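Long-range contact in hypothetical nigD-like protein (PDB 3QWN), which is of uncertain function but, as a NigD-like protein, is probably an immunity protein or antitoxin that protects its bacterial host: residues Glu34-Ala46 / His66-Leu78. Sequence-based numbering, arbitrary orientation.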
# COMPACT_ATOMS: atom_id res chain seq x y z
N GLU A 34 13.42 -13.24 4.68
CA GLU A 34 13.00 -13.77 5.97
C GLU A 34 13.10 -12.66 7.03
O GLU A 34 13.81 -11.67 6.83
CB GLU A 34 13.90 -14.97 6.31
CG GLU A 34 13.16 -16.21 6.80
CD GLU A 34 12.39 -17.00 5.76
OE1 GLU A 34 13.02 -17.55 4.83
OE2 GLU A 34 11.15 -17.08 5.89
N ALA A 35 12.40 -12.83 8.14
CA ALA A 35 12.37 -11.91 9.28
C ALA A 35 13.76 -11.72 9.85
O ALA A 35 14.54 -12.68 9.91
CB ALA A 35 11.44 -12.46 10.38
N LEU A 36 14.07 -10.50 10.24
CA LEU A 36 15.35 -10.14 10.80
C LEU A 36 15.18 -9.47 12.13
O LEU A 36 14.28 -8.64 12.28
CB LEU A 36 16.12 -9.19 9.88
CG LEU A 36 16.61 -9.71 8.55
CD1 LEU A 36 16.84 -8.55 7.61
CD2 LEU A 36 17.87 -10.53 8.71
N THR A 37 16.04 -9.81 13.09
CA THR A 37 16.13 -9.16 14.38
C THR A 37 16.71 -7.76 14.10
O THR A 37 17.64 -7.65 13.30
CB THR A 37 16.99 -10.00 15.33
OG1 THR A 37 16.29 -11.19 15.70
CG2 THR A 37 17.36 -9.25 16.60
N VAL A 38 16.15 -6.70 14.69
CA VAL A 38 16.64 -5.33 14.53
C VAL A 38 17.75 -5.13 15.56
O VAL A 38 17.44 -4.96 16.75
CB VAL A 38 15.51 -4.27 14.67
CG1 VAL A 38 16.06 -2.85 14.73
CG2 VAL A 38 14.49 -4.40 13.54
N SER A 39 19.03 -5.11 15.12
CA SER A 39 20.17 -4.90 16.01
C SER A 39 20.27 -3.42 16.44
O SER A 39 20.79 -3.14 17.52
CB SER A 39 21.47 -5.36 15.36
OG SER A 39 21.73 -4.77 14.08
N LYS A 40 19.78 -2.50 15.62
CA LYS A 40 19.82 -1.08 15.95
C LYS A 40 18.72 -0.33 15.21
O LYS A 40 18.60 -0.45 13.99
CB LYS A 40 21.20 -0.48 15.62
CG LYS A 40 21.48 0.87 16.27
CD LYS A 40 22.90 1.35 15.93
CE LYS A 40 23.29 2.61 16.66
NZ LYS A 40 24.67 3.04 16.33
N ASP A 41 17.91 0.44 15.95
CA ASP A 41 16.90 1.32 15.39
C ASP A 41 17.39 2.72 15.62
O ASP A 41 17.24 3.27 16.72
CB ASP A 41 15.49 1.08 15.97
CG ASP A 41 14.44 2.06 15.45
OD1 ASP A 41 14.70 2.73 14.43
OD2 ASP A 41 13.38 2.17 16.07
N ARG A 42 18.03 3.28 14.58
CA ARG A 42 18.60 4.63 14.67
C ARG A 42 17.51 5.72 14.71
O ARG A 42 17.81 6.83 15.13
CB ARG A 42 19.61 4.90 13.54
CG ARG A 42 20.72 3.88 13.48
CD ARG A 42 22.00 4.52 13.02
NE ARG A 42 23.12 3.59 13.09
CZ ARG A 42 24.38 3.92 12.83
NH1 ARG A 42 24.70 5.17 12.49
NH2 ARG A 42 25.34 3.01 12.91
N THR A 43 16.25 5.40 14.37
CA THR A 43 15.15 6.35 14.39
C THR A 43 14.61 6.56 15.82
O THR A 43 13.93 7.56 16.06
CB THR A 43 14.02 5.92 13.45
OG1 THR A 43 13.30 4.83 14.00
CG2 THR A 43 14.51 5.56 12.10
N GLY A 44 14.86 5.61 16.72
CA GLY A 44 14.32 5.67 18.08
C GLY A 44 12.80 5.67 18.09
O GLY A 44 12.19 6.34 18.91
N SER A 45 12.17 4.98 17.11
CA SER A 45 10.73 4.89 16.97
C SER A 45 10.14 4.00 18.04
O SER A 45 10.82 3.15 18.63
CB SER A 45 10.35 4.36 15.60
OG SER A 45 10.75 5.29 14.62
N ALA A 46 8.85 4.20 18.28
CA ALA A 46 8.08 3.46 19.26
C ALA A 46 6.68 3.23 18.74
O ALA A 46 5.98 4.19 18.46
CB ALA A 46 8.04 4.25 20.57
N HIS A 66 26.84 -15.80 8.51
CA HIS A 66 25.97 -16.90 8.96
C HIS A 66 24.58 -16.35 9.26
O HIS A 66 23.59 -16.85 8.74
CB HIS A 66 26.57 -17.60 10.21
CG HIS A 66 27.88 -18.27 9.92
ND1 HIS A 66 29.08 -17.68 10.26
CD2 HIS A 66 28.13 -19.43 9.27
CE1 HIS A 66 30.02 -18.50 9.82
NE2 HIS A 66 29.49 -19.57 9.23
N THR A 67 24.52 -15.29 10.06
CA THR A 67 23.29 -14.66 10.47
C THR A 67 23.40 -13.17 10.12
O THR A 67 24.49 -12.63 10.01
CB THR A 67 22.98 -15.02 11.96
OG1 THR A 67 21.99 -14.14 12.49
CG2 THR A 67 24.21 -15.02 12.90
N ALA A 68 22.29 -12.53 9.86
CA ALA A 68 22.23 -11.11 9.56
C ALA A 68 21.27 -10.39 10.51
O ALA A 68 20.36 -11.02 11.06
CB ALA A 68 21.78 -10.90 8.11
N THR A 69 21.43 -9.08 10.67
CA THR A 69 20.52 -8.29 11.50
C THR A 69 20.16 -7.07 10.71
O THR A 69 20.80 -6.80 9.71
CB THR A 69 21.10 -7.94 12.89
OG1 THR A 69 22.29 -7.18 12.74
CG2 THR A 69 21.38 -9.17 13.74
N ALA A 70 19.12 -6.36 11.10
CA ALA A 70 18.70 -5.15 10.42
C ALA A 70 19.02 -3.94 11.26
O ALA A 70 18.79 -3.96 12.46
CB ALA A 70 17.20 -5.20 10.13
N VAL A 71 19.52 -2.87 10.61
CA VAL A 71 19.77 -1.53 11.15
C VAL A 71 18.78 -0.60 10.44
O VAL A 71 18.80 -0.53 9.20
CB VAL A 71 21.23 -1.08 11.01
CG1 VAL A 71 21.41 0.35 11.55
CG2 VAL A 71 22.14 -2.03 11.77
N ILE A 72 17.88 0.05 11.21
CA ILE A 72 16.86 0.94 10.65
C ILE A 72 17.36 2.36 10.67
O ILE A 72 17.74 2.88 11.71
CB ILE A 72 15.48 0.79 11.39
CG1 ILE A 72 14.95 -0.66 11.27
CG2 ILE A 72 14.44 1.82 10.90
CD1 ILE A 72 13.86 -1.00 12.28
N TYR A 73 17.29 3.02 9.51
CA TYR A 73 17.73 4.42 9.37
C TYR A 73 16.53 5.35 9.28
O TYR A 73 16.62 6.47 9.75
CB TYR A 73 18.66 4.59 8.14
CG TYR A 73 19.97 3.85 8.35
CD1 TYR A 73 20.97 4.39 9.15
CD2 TYR A 73 20.19 2.60 7.79
CE1 TYR A 73 22.15 3.68 9.42
CE2 TYR A 73 21.36 1.90 8.02
CZ TYR A 73 22.34 2.43 8.84
OH TYR A 73 23.51 1.73 9.06
N SER A 74 15.41 4.90 8.71
CA SER A 74 14.17 5.71 8.66
C SER A 74 12.95 4.82 8.64
O SER A 74 13.03 3.69 8.21
CB SER A 74 14.15 6.69 7.49
OG SER A 74 13.77 6.06 6.29
N LEU A 75 11.86 5.32 9.19
CA LEU A 75 10.55 4.68 9.25
C LEU A 75 9.49 5.68 9.02
O LEU A 75 9.56 6.78 9.56
CB LEU A 75 10.25 4.02 10.60
CG LEU A 75 10.89 2.69 10.94
CD1 LEU A 75 10.59 2.34 12.40
CD2 LEU A 75 10.41 1.57 10.01
N GLN A 76 8.49 5.31 8.23
CA GLN A 76 7.32 6.16 8.04
C GLN A 76 6.12 5.29 7.72
O GLN A 76 6.25 4.16 7.27
CB GLN A 76 7.54 7.27 7.01
CG GLN A 76 7.55 6.82 5.58
CD GLN A 76 7.90 7.97 4.68
OE1 GLN A 76 9.00 8.55 4.74
NE2 GLN A 76 6.98 8.30 3.81
N SER A 77 4.96 5.81 8.00
CA SER A 77 3.72 5.11 7.77
C SER A 77 3.39 5.04 6.28
O SER A 77 3.93 5.77 5.44
CB SER A 77 2.60 5.82 8.52
OG SER A 77 2.34 7.09 7.94
N LEU A 78 2.48 4.12 5.97
CA LEU A 78 1.90 3.97 4.65
C LEU A 78 0.40 3.78 4.86
O LEU A 78 -0.04 3.54 6.00
CB LEU A 78 2.55 2.86 3.81
CG LEU A 78 2.66 1.43 4.35
CD1 LEU A 78 1.34 0.73 4.33
CD2 LEU A 78 3.56 0.62 3.48
O HOH W 1 18.33 -11.84 12.77
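Val38 and Ile72 meet at about a right angle, Val38 CG2 lying 3.7 Å from Ile72 CD1; with Ala70 they form an apolar sheet face that Leu28 and Ile25 of strand 25-30 extend. Ala70 is also small enough for Leu36 CB to approach its CB; Leu36 CD2 lies by Ala68 CB, its side chain also touching Thr61 of strand 52-63. The backbones run parallel: Ala70 N donates to Thr37 O, Ile72 N to Lys40 O at 2.9 Å, and Ser39 N and Arg42 N return bonds to Ala70 O and Ile72 O. One extra residue, Ser39, lies between the bridges Val38-Ala70 and Lys40-Val71, forming a beta bulge where the strand turns a corner. Ser39 OG, held between backbone N and carbonyl carbon (chi1 54°), hydrogen-bonds Thr69 OG1 at 2.8 Å, either hydroxyl a possible donor; such short side chains suit the corner. Toward the strand start a water accepts from Thr37 N and donates to Ala68 O. On the face of Val71, Arg42 lies alongside Tyr73, pointing the same way; Arg42 CD lies 3.7 Å from Tyr73 CE1, guanidinium and ring planes 52° apart, while Tyr73 OH bonds to Glu60. From Asp41 the chain leaves the sheet in a type I turn ending at Gly44, whose positive phi (61°) suits glycine. Asp41's two oxygens accept from Thr43 and Ser45 at once: Thr43 N, meeting OD1 from above the carboxylate plane, makes an Asx turn, Thr43 OG1 adds a syn-side bond to OD1, and Ser45 N reaches OD2. Threonine also offers a methyl, CG2, against Ile72 CG2 and the backbone of Tyr73 and Ser74. Strand 68-77, flanked by 36-41, parallel, and 52-63, antiparallel, belongs to a curved five-stranded sheet whose first and last strands also pair, consistent with the OB-type N-terminal domain of NigD-like proteins.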